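Local coordinates for Ig domain protein, group 2 domain protein (PDB 6BG8) that binds ice as the C-terminal domain of a bacterial adhesin that holds cells on ice and inhibits the growth of ice crystals, at residues 133-138 with 156-161. Sequence-based numbering, arbitrary orientation.
Sequences ADVTLQ and FTIGGN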
loop_
_atom_site.group_PDB
_atom_site.type_symbol
_atom_site.label_atom_id
_atom_site.label_comp_id
_atom_site.label_asym_id
_atom_site.label_seq_id
_atom_site.Cartn_x
_atom_site.Cartn_y
_atom_site.Cartn_z
ATOM N N ALA A 133 -19.945 -0.270 -2.024
ATOM C CA ALA A 133 -19.876 -0.409 -3.470
ATOM C C ALA A 133 -18.428 -0.274 -3.938
ATOM O O ALA A 133 -17.496 -0.234 -3.131
ATOM C CB ALA A 133 -20.786 0.621 -4.133
ATOM N N ASP A 134 -18.227 -0.228 -5.258
ATOM C CA ASP A 134 -16.934 0.118 -5.836
ATOM C C ASP A 134 -16.765 1.633 -5.867
ATOM O O ASP A 134 -17.743 2.387 -5.957
ATOM C CB ASP A 134 -16.792 -0.413 -7.272
ATOM C CG ASP A 134 -17.169 -1.872 -7.417
ATOM O OD1 ASP A 134 -16.624 -2.711 -6.677
ATOM O OD2 ASP A 134 -18.001 -2.187 -8.294
ATOM N N VAL A 135 -15.510 2.084 -5.827
ATOM C CA VAL A 135 -15.188 3.506 -5.884
ATOM C C VAL A 135 -14.258 3.760 -7.062
ATOM O O VAL A 135 -13.303 3.007 -7.285
ATOM C CB VAL A 135 -14.532 4.013 -4.586
ATOM C CG1 VAL A 135 -14.067 5.463 -4.768
ATOM C CG2 VAL A 135 -15.486 3.880 -3.410
ATOM N N THR A 136 -14.527 4.823 -7.806
ATOM C CA THR A 136 -13.628 5.255 -8.860
ATOM C C THR A 136 -13.103 6.649 -8.550
ATOM O O THR A 136 -13.771 7.455 -7.893
ATOM C CB THR A 136 -14.315 5.238 -10.232
ATOM O OG1 THR A 136 -15.584 5.900 -10.143
ATOM C CG2 THR A 136 -14.522 3.797 -10.686
ATOM N N LEU A 137 -11.884 6.908 -9.021
ATOM C CA LEU A 137 -11.240 8.216 -8.932
ATOM C C LEU A 137 -10.772 8.521 -10.350
ATOM O O LEU A 137 -9.655 8.159 -10.724
ATOM C CB LEU A 137 -10.097 8.197 -7.922
ATOM C CG LEU A 137 -9.095 9.355 -7.871
ATOM C CD1 LEU A 137 -9.777 10.715 -7.996
ATOM C CD2 LEU A 137 -8.305 9.263 -6.575
ATOM N N GLN A 138 -11.635 9.149 -11.151
ATOM C CA GLN A 138 -11.296 9.333 -12.559
ATOM C C GLN A 138 -11.799 10.635 -13.176
ATOM O O GLN A 138 -11.263 11.070 -14.198
ATOM C CB GLN A 138 -11.815 8.151 -13.385
ATOM C CG GLN A 138 -13.309 7.879 -13.286
ATOM C CD GLN A 138 -13.659 6.505 -13.843
ATOM O OE1 GLN A 138 -12.781 5.769 -14.301
ATOM N NE2 GLN A 138 -14.935 6.136 -13.767
ATOM N N PHE A 156 -10.205 5.429 3.884
ATOM C CA PHE A 156 -11.210 5.053 2.900
ATOM C C PHE A 156 -11.369 3.547 2.961
ATOM O O PHE A 156 -10.393 2.812 2.781
ATOM C CB PHE A 156 -10.801 5.505 1.502
ATOM C CG PHE A 156 -10.672 6.986 1.387
ATOM C CD1 PHE A 156 -9.479 7.624 1.705
ATOM C CD2 PHE A 156 -11.760 7.753 1.008
ATOM C CE1 PHE A 156 -9.380 9.008 1.622
ATOM C CE2 PHE A 156 -11.663 9.122 0.928
ATOM C CZ PHE A 156 -10.474 9.748 1.238
ATOM N N THR A 157 -12.580 3.092 3.260
ATOM C CA THR A 157 -12.809 1.671 3.490
ATOM C C THR A 157 -13.979 1.208 2.629
ATOM O O THR A 157 -15.105 1.694 2.776
ATOM C CB THR A 157 -13.012 1.387 4.979
ATOM O OG1 THR A 157 -13.267 -0.006 5.149
ATOM C CG2 THR A 157 -14.133 2.240 5.594
ATOM N N ILE A 158 -13.701 0.274 1.722
ATOM C CA ILE A 158 -14.483 0.088 0.505
ATOM C C ILE A 158 -14.829 -1.381 0.345
ATOM O O ILE A 158 -13.936 -2.238 0.358
ATOM C CB ILE A 158 -13.706 0.600 -0.726
ATOM C CG1 ILE A 158 -13.536 2.125 -0.621
ATOM C CG2 ILE A 158 -14.393 0.168 -2.028
ATOM C CD1 ILE A 158 -12.517 2.729 -1.616
ATOM N N GLY A 159 -16.124 -1.669 0.183
ATOM C CA GLY A 159 -16.587 -3.042 0.081
ATOM C C GLY A 159 -16.399 -3.679 -1.273
ATOM O O GLY A 159 -16.485 -4.904 -1.390
ATOM N N GLY A 160 -16.140 -2.877 -2.298
ATOM C CA GLY A 160 -15.815 -3.408 -3.606
ATOM C C GLY A 160 -14.383 -3.104 -4.003
ATOM O O GLY A 160 -13.454 -3.250 -3.198
ATOM N N ASN A 161 -14.198 -2.681 -5.247
ATOM C CA ASN A 161 -12.896 -2.296 -5.767
ATOM C C ASN A 161 -12.663 -0.793 -5.613
ATOM O O ASN A 161 -13.587 -0.017 -5.360
ATOM C CB ASN A 161 -12.780 -2.670 -7.247
ATOM C CG ASN A 161 -13.071 -4.131 -7.514
ATOM O OD1 ASN A 161 -12.651 -5.014 -6.766
ATOM N ND2 ASN A 161 -13.786 -4.397 -8.608
#
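The carboxylate of D134 meets the backbone of G160 and N161 with one oxygen: OD1 accepts the N161 N-H at 2.8 Å. The bond is nearly straight (168°). It arrives on the anti side of OD1, only 17° out of the carboxylate plane. The G160 CA meets the same oxygen at the edge of the group, slightly to the other side of the plane, 3.3 Å from D134 OD1. CG of D134 stands beside its own backbone N, anti to the carbonyl carbon (chi1 -49°), and OD1 is the oxygen directed at the N161 N-H. The side-chain amide of N161 does not bond to the carboxylate: its ND2 lies over the face at the OD1 end, 3.8 Å from D134 OD1. N161 OD1 instead accepts the backbone N-H of K189, one coil further on.

The N161 carbonyl receives V135 N, with N to O 2.9 Å and the donor somewhat off the carbonyl plane. A weak, bent bond runs from G160 N to A133 O (3.1 Å). On the inner side, V135 and I158 cross at about a right angle, V135 CG2 resting 3.7 Å from I158 CD1, while I158 CG2 packs against A133 O at 3.3 Å. V135 also touches C115, L119 and L162.

Here two successive corners of the ice-binding-like beta-solenoid are stacked, where strand 154-158 turns into 162-164 beside the entry to 135-137. The D134 side-chain bond lies beside two backbone bonds that join the corners. D134 thus joins the neighbouring corner on the exposed side, while the V135 and I158 side chains pack together, buried. The N161 N-H probably stabilises the negative charge of the exposed D134.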